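Local coordinates for protein spore cortex-lytic enzyme (Bacillus cereus ATCC 14579, PDB 6TCI) that probably hydrolyses spore-cortex peptidoglycan as an N-acetylmuramyl-L-alanine amidase during germination, the piece here being its putative peptidoglycan-binding N-terminal domain, at residues R22-N26 with L68-T72; I7-G13 with D34-G38; F2-Q8 with L59-K65. One frame throughout, in Å; residues are numbered along the deposited sequence.

Contact 1 (R22-N26 with L68-T72); sequences RLKYN and LVKAT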
ATOM      1  N   ARG A  22       5.669  -4.096  -0.388  1.00 13.46           N
ATOM      2  CA  ARG A  22       4.716  -5.157  -0.712  1.00 13.48           C
ATOM      3  C   ARG A  22       4.035  -4.892  -2.049  1.00 14.04           C
ATOM      4  O   ARG A  22       3.856  -5.814  -2.855  1.00 15.05           O
ATOM      5  CB  ARG A  22       3.682  -5.307   0.402  1.00 13.70           C
ATOM      6  CG  ARG A  22       4.240  -5.964   1.657  1.00 13.41           C
ATOM      7  CD  ARG A  22       3.150  -6.212   2.690  1.00 13.86           C
ATOM      8  NE  ARG A  22       3.665  -6.715   3.965  1.00 14.16           N
ATOM      9  CZ  ARG A  22       3.862  -8.000   4.246  1.00 14.01           C
ATOM     10  NH1 ARG A  22       3.603  -8.945   3.340  1.00 15.04           N
ATOM     11  NH2 ARG A  22       4.313  -8.348   5.445  1.00 16.89           N
ATOM     12  N   LEU A  23       3.659  -3.635  -2.310  1.00 13.68           N
ATOM     13  CA  LEU A  23       3.048  -3.310  -3.595  1.00 13.73           C
ATOM     14  C   LEU A  23       4.027  -3.538  -4.740  1.00 15.29           C
ATOM     15  O   LEU A  23       3.622  -3.927  -5.837  1.00 17.79           O
ATOM     16  CB  LEU A  23       2.537  -1.869  -3.600  1.00 12.85           C
ATOM     17  CG  LEU A  23       1.310  -1.562  -2.740  1.00 11.75           C
ATOM     18  CD1 LEU A  23       1.079  -0.067  -2.662  1.00 12.42           C
ATOM     19  CD2 LEU A  23       0.081  -2.240  -3.305  1.00 13.15           C
ATOM     20  N   LYS A  24       5.317  -3.282  -4.512  1.00 15.71           N
ATOM     21  CA  LYS A  24       6.308  -3.544  -5.550  1.00 18.18           C
ATOM     22  C   LYS A  24       6.436  -5.037  -5.813  1.00 19.17           C
ATOM     23  O   LYS A  24       6.465  -5.472  -6.972  1.00 22.22           O
ATOM     24  CB  LYS A  24       7.656  -2.944  -5.153  1.00 19.53           C
ATOM     25  CG  LYS A  24       8.779  -3.278  -6.125  1.00 20.23           C
ATOM     26  CD  LYS A  24      10.051  -2.531  -5.766  1.00 22.69           C
ATOM     27  CE  LYS A  24       9.910  -1.047  -6.032  1.00 26.09           C
ATOM     28  NZ  LYS A  24       9.698  -0.775  -7.483  1.00 29.32           N
ATOM     29  N   TYR A  25       6.496  -5.838  -4.745  1.00 18.38           N
ATOM     30  CA  TYR A  25       6.603  -7.286  -4.891  1.00 18.70           C
ATOM     31  C   TYR A  25       5.431  -7.850  -5.680  1.00 22.24           C
ATOM     32  O   TYR A  25       5.593  -8.816  -6.439  1.00 23.92           O
ATOM     33  CB  TYR A  25       6.670  -7.921  -3.501  1.00 17.61           C
ATOM     34  CG  TYR A  25       7.100  -9.371  -3.489  1.00 16.92           C
ATOM     35  CD1 TYR A  25       8.433  -9.723  -3.643  1.00 17.73           C
ATOM     36  CD2 TYR A  25       6.170 -10.390  -3.307  1.00 17.76           C
ATOM     37  CE1 TYR A  25       8.828 -11.037  -3.618  1.00 17.07           C
ATOM     38  CE2 TYR A  25       6.559 -11.716  -3.291  1.00 17.46           C
ATOM     39  CZ  TYR A  25       7.893 -12.032  -3.443  1.00 17.69           C
ATOM     40  OH  TYR A  25       8.304 -13.347  -3.429  1.00 19.12           O
ATOM     41  N   ASN A  26       4.251  -7.260  -5.516  1.00 23.47           N
ATOM     42  CA  ASN A  26       3.050  -7.673  -6.222  1.00 27.70           C
ATOM     43  C   ASN A  26       2.932  -7.071  -7.619  1.00 28.33           C
ATOM     44  O   ASN A  26       2.001  -7.423  -8.348  1.00 32.90           O
ATOM     45  CB  ASN A  26       1.799  -7.342  -5.390  1.00 31.92           C
ATOM     46  CG  ASN A  26       1.425  -8.459  -4.433  1.00 36.44           C
ATOM     47  OD1 ASN A  26       1.040  -9.541  -4.856  1.00 39.15           O
ATOM     48  ND2 ASN A  26       1.501  -8.186  -3.136  1.00 38.42           N
ATOM     49  N   LEU A  68      -3.129  -7.199   1.591  1.00 14.97           N
ATOM     50  CA  LEU A  68      -1.789  -7.047   1.038  1.00 15.59           C
ATOM     51  C   LEU A  68      -0.826  -8.063   1.642  1.00 15.82           C
ATOM     52  O   LEU A  68       0.018  -8.629   0.932  1.00 17.62           O
ATOM     53  CB  LEU A  68      -1.312  -5.608   1.242  1.00 16.79           C
ATOM     54  CG  LEU A  68       0.005  -5.249   0.561  1.00 17.47           C
ATOM     55  CD1 LEU A  68      -0.045  -5.571  -0.935  1.00 17.94           C
ATOM     56  CD2 LEU A  68       0.338  -3.781   0.806  1.00 18.17           C
ATOM     57  N   VAL A  69      -0.955  -8.330   2.946  1.00 14.92           N
ATOM     58  CA  VAL A  69      -0.151  -9.366   3.586  1.00 15.35           C
ATOM     59  C   VAL A  69      -0.492 -10.742   3.019  1.00 17.65           C
ATOM     60  O   VAL A  69       0.403 -11.544   2.723  1.00 20.26           O
ATOM     61  CB  VAL A  69      -0.329  -9.294   5.114  1.00 15.98           C
ATOM     62  CG1 VAL A  69       0.313 -10.476   5.775  1.00 17.49           C
ATOM     63  CG2 VAL A  69       0.254  -7.984   5.654  1.00 15.22           C
ATOM     64  N   LYS A  70      -1.781 -11.038   2.855  1.00 18.83           N
ATOM     65  CA  LYS A  70      -2.181 -12.322   2.285  1.00 22.00           C
ATOM     66  C   LYS A  70      -1.672 -12.477   0.855  1.00 23.88           C
ATOM     67  O   LYS A  70      -1.212 -13.556   0.462  1.00 26.40           O
ATOM     68  CB  LYS A  70      -3.704 -12.452   2.343  1.00 24.82           C
ATOM     69  CG  LYS A  70      -4.255 -13.780   1.827  1.00 27.23           C
ATOM     70  CD  LYS A  70      -5.778 -13.813   1.923  1.00 30.68           C
ATOM     71  CE  LYS A  70      -6.346 -15.121   1.399  1.00 32.17           C
ATOM     72  N   ALA A  71      -1.714 -11.398   0.070  1.00 24.22           N
ATOM     73  CA  ALA A  71      -1.298 -11.448  -1.326  1.00 25.30           C
ATOM     74  C   ALA A  71       0.212 -11.580  -1.500  1.00 28.19           C
ATOM     75  O   ALA A  71       0.658 -11.980  -2.580  1.00 33.50           O
ATOM     76  CB  ALA A  71      -1.772 -10.192  -2.054  1.00 25.82           C
ATOM     77  N   THR A  72       1.005 -11.230  -0.485  1.00 27.35           N
ATOM     78  CA  THR A  72       2.462 -11.339  -0.529  1.00 31.19           C
ATOM     79  C   THR A  72       2.978 -12.583   0.179  1.00 34.35           C
ATOM     80  O   THR A  72       4.093 -12.573   0.710  1.00 36.22           O
ATOM     81  CB  THR A  72       3.137 -10.101   0.066  1.00 34.52           C
ATOM     82  OG1 THR A  72       2.377  -9.615   1.170  1.00 34.59           O
ATOM     83  CG2 THR A  72       3.306  -8.999  -0.951  1.00 35.61           C
TER
HETATM   84  O   HOH W   1       3.187 -11.821   3.552  1.00 30.76           O
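Arg22, near the end of helix 14-25, has its CB 3.7 Å from CG of Leu68, and its extended side chain then runs across to the end of helix 62-71, where NH1 donates a 2.6 Å hydrogen bond to OG1 of Thr72. That hydroxyl in turn donates to Leu68 O, also at 2.6 Å, so its proton is spent on the last turn of the helix it follows and its oxygen is open to the guanidinium. Water 1 widens the link, accepting from Arg22 NH1 and donating to Val69 O, both at 2.9 Å, while NE of Arg22 forms a salt bridge with Glu18. Leu23 starts out away from the partner helix, yet its CD2 comes back to 4.1 Å from Leu68 CD1, and both leucines lean on Phe48 of helix 39-51. Tyr25 CD2 touches Thr72 CG2 at 4.0 Å. Asn26 ND2 is crowded against the same CG2 of Thr72 at 2.9 Å, an unusually tight approach, and makes a weak 3.4 Å hydrogen bond to Arg22 O. Inside this three-helix domain the two helix ends meet through leucines; farther out, the polar link depends on a threonine hydroxyl oriented by its own helix end.

Contact 2 (I7-G13 with D34-G38); sequences IQRGASG and DGVFG
A phenylalanine ring packs one face against the first peptide of a tight turn: Phe37, chi1 t (-165°) and chi2 -47°, points its CA-to-CB bond toward residues 7-13, with CD2 3.4 Å from Gln8 O and CD1 3.4 Å from Arg9 CA. Gln8 to Ala11 form a type II beta turn, Arg9 at phi/psi -48/134 and Gly10 at 95/-18, closed by Ala11 N to Gln8 O at 3.0 Å. Beyond it Ala11-Ser12 and Val36-Phe37 run in opposite directions, meeting in a single bridge, Ser12 with Val36, CA atoms 4.5 Å apart. Three backbone hydrogen bonds set the register: Gly10 N to Phe37 O (3.0 Å, nearly linear), Phe37 N to Ala11 O (2.9 Å) and Gly13 N to Gly35 O (3.0 Å). Gly35 has positive phi (75/14), and Asp34, chi1 p, makes an Asx turn, Val36 N to Asp34 OD1 at 3.0 Å. Ile7 CG2 lies 3.8 Å from Phe37 CD2. In the putative peptidoglycan-binding domain these bonds join the loops just before helices 14-25 and 39-51, whose Leu19, and Tyr42 and Leu45, also touch Phe37, so a polar main-chain link borders a buried aromatic side chain.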
ATOM      1  N   ILE A   7      -2.749   4.028   6.647  1.00 13.55           N
ATOM      2  CA  ILE A   7      -1.676   4.566   5.815  1.00 12.91           C
ATOM      3  C   ILE A   7      -2.312   5.328   4.666  1.00 12.83           C
ATOM      4  O   ILE A   7      -3.097   4.758   3.896  1.00 12.88           O
ATOM      5  CB  ILE A   7      -0.760   3.457   5.277  1.00 13.63           C
ATOM      6  CG1 ILE A   7      -0.506   2.372   6.323  1.00 15.12           C
ATOM      7  CG2 ILE A   7       0.555   4.052   4.785  1.00 15.27           C
ATOM      8  CD1 ILE A   7       0.315   1.213   5.770  1.00 17.56           C
ATOM      9  N   GLN A   8      -1.974   6.609   4.532  1.00 13.67           N
ATOM     10  CA  GLN A   8      -2.591   7.420   3.494  1.00 14.23           C
ATOM     11  C   GLN A   8      -1.602   8.463   3.003  1.00 12.01           C
ATOM     12  O   GLN A   8      -0.520   8.643   3.565  1.00 14.03           O
ATOM     13  CB  GLN A   8      -3.869   8.088   3.994  1.00 18.64           C
ATOM     14  CG  GLN A   8      -3.613   9.114   5.056  1.00 24.28           C
ATOM     15  CD  GLN A   8      -4.836   9.957   5.317  1.00 29.61           C
ATOM     16  OE1 GLN A   8      -5.377   9.954   6.418  1.00 33.59           O
ATOM     17  NE2 GLN A   8      -5.286  10.678   4.297  1.00 32.01           N
ATOM     18  N   ARG A   9      -2.019   9.166   1.957  1.00 13.64           N
ATOM     19  CA  ARG A   9      -1.229  10.227   1.354  1.00 14.66           C
ATOM     20  C   ARG A   9      -0.687  11.185   2.407  1.00 15.29           C
ATOM     21  O   ARG A   9      -1.407  11.607   3.320  1.00 17.16           O
ATOM     22  CB  ARG A   9      -2.133  10.962   0.375  1.00 17.73           C
ATOM     23  CG  ARG A   9      -1.655  12.294  -0.064  1.00 21.97           C
ATOM     24  CD  ARG A   9      -2.771  12.979  -0.789  1.00 24.77           C
ATOM     25  NE  ARG A   9      -2.267  14.098  -1.542  1.00 28.18           N
ATOM     26  CZ  ARG A   9      -2.995  14.728  -2.450  1.00 28.77           C
ATOM     27  NH1 ARG A   9      -4.238  14.321  -2.671  1.00 29.63           N
ATOM     28  NH2 ARG A   9      -2.488  15.749  -3.118  1.00 33.95           N
ATOM     29  N   GLY A  10       0.601  11.519   2.278  1.00 15.43           N
ATOM     30  CA  GLY A  10       1.274  12.393   3.211  1.00 16.17           C
ATOM     31  C   GLY A  10       2.030  11.674   4.305  1.00 18.28           C
ATOM     32  O   GLY A  10       2.897  12.281   4.946  1.00 21.30           O
ATOM     33  N   ALA A  11       1.723  10.405   4.537  1.00 16.62           N
ATOM     34  CA  ALA A  11       2.429   9.639   5.542  1.00 17.25           C
ATOM     35  C   ALA A  11       3.862   9.371   5.102  1.00 18.00           C
ATOM     36  O   ALA A  11       4.194   9.365   3.910  1.00 16.74           O
ATOM     37  CB  ALA A  11       1.740   8.298   5.767  1.00 18.80           C
ATOM     38  N   SER A  12       4.711   9.127   6.093  1.00 20.09           N
ATOM     39  CA  SER A  12       6.077   8.721   5.831  1.00 20.02           C
ATOM     40  C   SER A  12       6.526   7.773   6.930  1.00 20.17           C
ATOM     41  O   SER A  12       5.947   7.730   8.018  1.00 24.03           O
ATOM     42  CB  SER A  12       7.015   9.926   5.715  1.00 24.62           C
ATOM     43  OG  SER A  12       7.066  10.638   6.934  1.00 28.91           O
ATOM     44  N   GLY A  13       7.549   6.994   6.624  1.00 19.60           N
ATOM     45  CA  GLY A  13       8.154   6.139   7.615  1.00 19.18           C
ATOM     46  C   GLY A  13       7.893   4.666   7.357  1.00 18.25           C
ATOM     47  O   GLY A  13       7.574   4.246   6.245  1.00 18.57           O
ATOM     48  N   ASP A  34      10.789   4.843  -1.163  1.00 21.60           N
ATOM     49  CA  ASP A  34      11.359   5.963  -0.434  1.00 22.63           C
ATOM     50  C   ASP A  34      10.669   6.238   0.892  1.00 20.38           C
ATOM     51  O   ASP A  34      11.123   7.115   1.635  1.00 20.89           O
ATOM     52  CB  ASP A  34      11.386   7.229  -1.303  1.00 25.62           C
ATOM     53  CG  ASP A  34       9.999   7.674  -1.752  1.00 27.58           C
ATOM     54  OD1 ASP A  34       8.989   7.098  -1.298  1.00 26.19           O
ATOM     55  OD2 ASP A  34       9.920   8.609  -2.576  1.00 33.13           O
ATOM     56  N   GLY A  35       9.590   5.525   1.208  1.00 19.41           N
ATOM     57  CA  GLY A  35       8.909   5.748   2.466  1.00 18.06           C
ATOM     58  C   GLY A  35       8.065   7.001   2.540  1.00 18.47           C
ATOM     59  O   GLY A  35       7.662   7.384   3.637  1.00 19.47           O
ATOM     60  N   VAL A  36       7.767   7.643   1.412  1.00 18.35           N
ATOM     61  CA  VAL A  36       6.923   8.835   1.374  1.00 18.54           C
ATOM     62  C   VAL A  36       5.707   8.530   0.505  1.00 16.86           C
ATOM     63  O   VAL A  36       5.856   8.154  -0.663  1.00 17.62           O
ATOM     64  CB  VAL A  36       7.687  10.059   0.841  1.00 20.11           C
ATOM     65  CG1 VAL A  36       6.776  11.274   0.777  1.00 21.83           C
ATOM     66  CG2 VAL A  36       8.890  10.350   1.720  1.00 21.99           C
ATOM     67  N   PHE A  37       4.510   8.707   1.066  1.00 14.76           N
ATOM     68  CA  PHE A  37       3.264   8.331   0.391  1.00 13.61           C
ATOM     69  C   PHE A  37       2.813   9.496  -0.494  1.00 15.04           C
ATOM     70  O   PHE A  37       2.164  10.439  -0.028  1.00 16.01           O
ATOM     71  CB  PHE A  37       2.220   7.950   1.435  1.00 12.75           C
ATOM     72  CG  PHE A  37       1.006   7.212   0.897  1.00 12.49           C
ATOM     73  CD1 PHE A  37       0.315   7.651  -0.231  1.00 12.50           C
ATOM     74  CD2 PHE A  37       0.498   6.123   1.595  1.00 12.93           C
ATOM     75  CE1 PHE A  37      -0.833   6.983  -0.666  1.00 12.25           C
ATOM     76  CE2 PHE A  37      -0.640   5.462   1.168  1.00 14.41           C
ATOM     77  CZ  PHE A  37      -1.302   5.890   0.033  1.00 14.66           C
ATOM     78  N   GLY A  38       3.148   9.421  -1.781  1.00 15.82           N
ATOM     79  CA  GLY A  38       2.680  10.393  -2.750  1.00 13.79           C
ATOM     80  C   GLY A  38       1.892   9.747  -3.874  1.00 13.03           C
ATOM     81  O   GLY A  38       1.344   8.654  -3.699  1.00 13.88           O
TER

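Contact 3 (F2-Q8 with L59-K65); sequences FSNQVIQ and LAGAKTK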
ATOM      1  N   PHE A   2       2.729  -4.201   9.922  1.00 27.73           N
ATOM      2  CA  PHE A   2       2.075  -2.898   9.888  1.00 24.44           C
ATOM      3  C   PHE A   2       1.611  -2.492  11.286  1.00 25.41           C
ATOM      4  O   PHE A   2       1.252  -3.330  12.115  1.00 27.75           O
ATOM      5  CB  PHE A   2       0.845  -2.949   8.980  1.00 20.96           C
ATOM      6  CG  PHE A   2       1.162  -2.961   7.505  1.00 18.60           C
ATOM      7  CD1 PHE A   2       1.903  -1.943   6.926  1.00 18.39           C
ATOM      8  CD2 PHE A   2       0.682  -3.982   6.695  1.00 18.23           C
ATOM      9  CE1 PHE A   2       2.178  -1.951   5.566  1.00 17.92           C
ATOM     10  CE2 PHE A   2       0.949  -4.001   5.333  1.00 16.74           C
ATOM     11  CZ  PHE A   2       1.703  -2.983   4.765  1.00 16.21           C
ATOM     12  N   SER A   3       1.611  -1.186  11.540  1.00 24.05           N
ATOM     13  CA  SER A   3       0.968  -0.645  12.727  1.00 24.50           C
ATOM     14  C   SER A   3      -0.547  -0.654  12.526  1.00 24.44           C
ATOM     15  O   SER A   3      -1.055  -1.014  11.459  1.00 24.31           O
ATOM     16  CB  SER A   3       1.461   0.775  12.993  1.00 25.99           C
ATOM     17  OG  SER A   3       0.816   1.691  12.121  1.00 27.19           O
ATOM     18  N   ASN A   4      -1.281  -0.231  13.552  1.00 27.50           N
ATOM     19  CA  ASN A   4      -2.735  -0.143  13.489  1.00 30.39           C
ATOM     20  C   ASN A   4      -3.235   1.194  12.941  1.00 30.91           C
ATOM     21  O   ASN A   4      -4.438   1.469  13.014  1.00 32.07           O
ATOM     22  CB  ASN A   4      -3.359  -0.463  14.858  1.00 34.40           C
ATOM     23  CG  ASN A   4      -3.108   0.623  15.894  1.00 39.26           C
ATOM     24  OD1 ASN A   4      -2.394   1.595  15.643  1.00 41.36           O
ATOM     25  ND2 ASN A   4      -3.700   0.457  17.071  1.00 42.13           N
ATOM     26  N   GLN A   5      -2.347   2.024  12.400  1.00 27.16           N
ATOM     27  CA  GLN A   5      -2.716   3.328  11.868  1.00 26.21           C
ATOM     28  C   GLN A   5      -2.998   3.218  10.377  1.00 22.28           C
ATOM     29  O   GLN A   5      -2.320   2.479   9.658  1.00 23.77           O
ATOM     30  CB  GLN A   5      -1.597   4.343  12.096  1.00 30.94           C
ATOM     31  CG  GLN A   5      -1.160   4.448  13.541  1.00 36.31           C
ATOM     32  CD  GLN A   5      -2.256   5.000  14.427  1.00 41.12           C
ATOM     33  OE1 GLN A   5      -2.453   6.212  14.502  1.00 43.56           O
ATOM     34  NE2 GLN A   5      -2.983   4.110  15.100  1.00 42.50           N
ATOM     35  N   VAL A   6      -4.011   3.954   9.920  1.00 17.35           N
ATOM     36  CA  VAL A   6      -4.328   3.987   8.497  1.00 14.18           C
ATOM     37  C   VAL A   6      -3.183   4.650   7.748  1.00 15.24           C
ATOM     38  O   VAL A   6      -2.690   5.711   8.150  1.00 19.09           O
ATOM     39  CB  VAL A   6      -5.645   4.750   8.273  1.00 14.49           C
ATOM     40  CG1 VAL A   6      -5.885   4.998   6.789  1.00 15.00           C
ATOM     41  CG2 VAL A   6      -6.824   3.991   8.879  1.00 16.55           C
ATOM     42  N   ILE A   7      -2.749   4.028   6.647  1.00 13.55           N
ATOM     43  CA  ILE A   7      -1.676   4.566   5.815  1.00 12.91           C
ATOM     44  C   ILE A   7      -2.312   5.328   4.666  1.00 12.83           C
ATOM     45  O   ILE A   7      -3.097   4.758   3.896  1.00 12.88           O
ATOM     46  CB  ILE A   7      -0.760   3.457   5.277  1.00 13.63           C
ATOM     47  CG1 ILE A   7      -0.506   2.372   6.323  1.00 15.12           C
ATOM     48  CG2 ILE A   7       0.555   4.052   4.785  1.00 15.27           C
ATOM     49  CD1 ILE A   7       0.315   1.213   5.770  1.00 17.56           C
ATOM     50  N   GLN A   8      -1.974   6.609   4.532  1.00 13.67           N
ATOM     51  CA  GLN A   8      -2.591   7.420   3.494  1.00 14.23           C
ATOM     52  C   GLN A   8      -1.602   8.463   3.003  1.00 12.01           C
ATOM     53  O   GLN A   8      -0.520   8.643   3.565  1.00 14.03           O
ATOM     54  CB  GLN A   8      -3.869   8.088   3.994  1.00 18.64           C
ATOM     55  CG  GLN A   8      -3.613   9.114   5.056  1.00 24.28           C
ATOM     56  CD  GLN A   8      -4.836   9.957   5.317  1.00 29.61           C
ATOM     57  OE1 GLN A   8      -5.377   9.954   6.418  1.00 33.59           O
ATOM     58  NE2 GLN A   8      -5.286  10.678   4.297  1.00 32.01           N
ATOM     59  N   LEU A  59      -6.493   4.508   0.606  1.00 14.03           N
ATOM     60  CA  LEU A  59      -6.152   4.524   2.023  1.00 14.63           C
ATOM     61  C   LEU A  59      -6.054   3.082   2.488  1.00 13.68           C
ATOM     62  O   LEU A  59      -6.961   2.288   2.229  1.00 15.86           O
ATOM     63  CB  LEU A  59      -7.237   5.221   2.851  1.00 16.17           C
ATOM     64  CG  LEU A  59      -7.387   6.737   2.715  1.00 18.36           C
ATOM     65  CD1 LEU A  59      -8.392   7.071   1.636  1.00 22.08           C
ATOM     66  CD2 LEU A  59      -7.801   7.359   4.048  1.00 19.09           C
ATOM     67  N   ALA A  60      -4.973   2.744   3.191  1.00 11.32           N
ATOM     68  CA  ALA A  60      -4.766   1.371   3.647  1.00 12.35           C
ATOM     69  C   ALA A  60      -5.180   1.266   5.110  1.00 14.07           C
ATOM     70  O   ALA A  60      -4.404   1.594   6.010  1.00 14.33           O
ATOM     71  CB  ALA A  60      -3.330   0.913   3.416  1.00 13.22           C
ATOM     72  N   GLY A  61      -6.418   0.831   5.336  1.00 14.43           N
ATOM     73  CA  GLY A  61      -6.895   0.435   6.645  1.00 15.08           C
ATOM     74  C   GLY A  61      -6.689  -1.050   6.874  1.00 14.68           C
ATOM     75  O   GLY A  61      -5.942  -1.717   6.160  1.00 14.92           O
ATOM     76  N   ALA A  62      -7.389  -1.571   7.890  1.00 17.39           N
ATOM     77  CA  ALA A  62      -7.166  -2.953   8.322  1.00 18.23           C
ATOM     78  C   ALA A  62      -7.406  -3.951   7.193  1.00 18.42           C
ATOM     79  O   ALA A  62      -6.592  -4.855   6.965  1.00 18.10           O
ATOM     80  CB  ALA A  62      -8.049  -3.280   9.528  1.00 19.40           C
ATOM     81  N   LYS A  63      -8.508  -3.798   6.453  1.00 19.09           N
ATOM     82  CA  LYS A  63      -8.846  -4.802   5.448  1.00 18.51           C
ATOM     83  C   LYS A  63      -7.866  -4.778   4.280  1.00 16.43           C
ATOM     84  O   LYS A  63      -7.485  -5.836   3.754  1.00 15.99           O
ATOM     85  CB  LYS A  63     -10.285  -4.613   4.975  1.00 21.44           C
ATOM     86  CG  LYS A  63     -11.313  -5.272   5.892  1.00 27.33           C
ATOM     87  CD  LYS A  63     -12.570  -4.433   6.032  1.00 30.93           C
ATOM     88  N   THR A  64      -7.430  -3.587   3.872  1.00 14.04           N
ATOM     89  CA  THR A  64      -6.459  -3.487   2.788  1.00 13.17           C
ATOM     90  C   THR A  64      -5.105  -4.035   3.217  1.00 12.69           C
ATOM     91  O   THR A  64      -4.453  -4.762   2.455  1.00 13.59           O
ATOM     92  CB  THR A  64      -6.339  -2.033   2.327  1.00 14.10           C
ATOM     93  OG1 THR A  64      -7.568  -1.632   1.714  1.00 15.46           O
ATOM     94  CG2 THR A  64      -5.225  -1.882   1.298  1.00 15.66           C
ATOM     95  N   LYS A  65      -4.653  -3.691   4.425  1.00 14.61           N
ATOM     96  CA  LYS A  65      -3.388  -4.241   4.910  1.00 15.22           C
ATOM     97  C   LYS A  65      -3.443  -5.759   4.989  1.00 14.72           C
ATOM     98  O   LYS A  65      -2.491  -6.444   4.594  1.00 15.98           O
ATOM     99  CB  LYS A  65      -3.061  -3.690   6.294  1.00 14.55           C
ATOM    100  CG  LYS A  65      -2.698  -2.226   6.322  1.00 15.98           C
ATOM    101  CD  LYS A  65      -2.736  -1.752   7.754  1.00 21.45           C
ATOM    102  CE  LYS A  65      -2.496  -0.274   7.882  1.00 26.46           C
ATOM    103  NZ  LYS A  65      -2.616   0.129   9.312  1.00 27.62           N
TER
HETATM  104  O   HOH W   2      -5.233   0.081  10.083  1.00 31.22           O
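The N-terminal arm is held against the start of helix 62-71 by a one-bridge antiparallel pairing and a lysine clamped by backbone carbonyls. In the hydrogen-bonded pair of Ile7 and Ala60, Ile7 N donates to Ala60 O at 3.0 Å. The return bond runs from Ala60 N to Ile7 O at 2.8 Å. Ile7 CB and Ala60 CB are 4.1 Å apart. On the outer side, Val6 CG1 meets Leu59 CD2 at 4.1 Å. Gly61 follows as N-cap, so in this three-helix peptidoglycan-binding-type domain the pairing leads straight into the last helix. One turn into it, Lys65 stretches back with chi2 to chi4 all t. Its CG lies over the face of the Phe2 ring, a CH-pi contact 4.2 Å from the centroid, and its CE packs 3.7 Å from Ile7 CG1. The ammonium NZ then donates to Ser3 O at 2.9 Å, to Gln5 O at a very short 2.4 Å, and to water 2 at 2.7 Å. Between those carbonyls the arm is bent by an ST turn, Gln5 N to Ser3 OG at 3.2 Å; the same hydroxyl also hydrogen-bonds to Asp15 of helix 14-25.

Overall arrangement
From the N terminus, the arm at 2-8 pairs with residues 59-65, so contact 3 closes a loop around most of the domain and brings the arm to the last helix. Contact 2 starts on the same arm, sharing Ile7 and Gln8, and closes a shorter loop around helix 14-25; it lies wholly within the span of contact 3. Contact 1 crosses both, closing a loop that takes in helix 39-51 and tying the end of helix 14-25 to the end of helix 62-71. Contacts 1 and 2 lie on opposite sides of the chain's centre, their own centres about 17 Å apart. Phe2 links contacts 3 and 1, its CE2 4.1 Å from both Val69 CG2 and Arg22 NE.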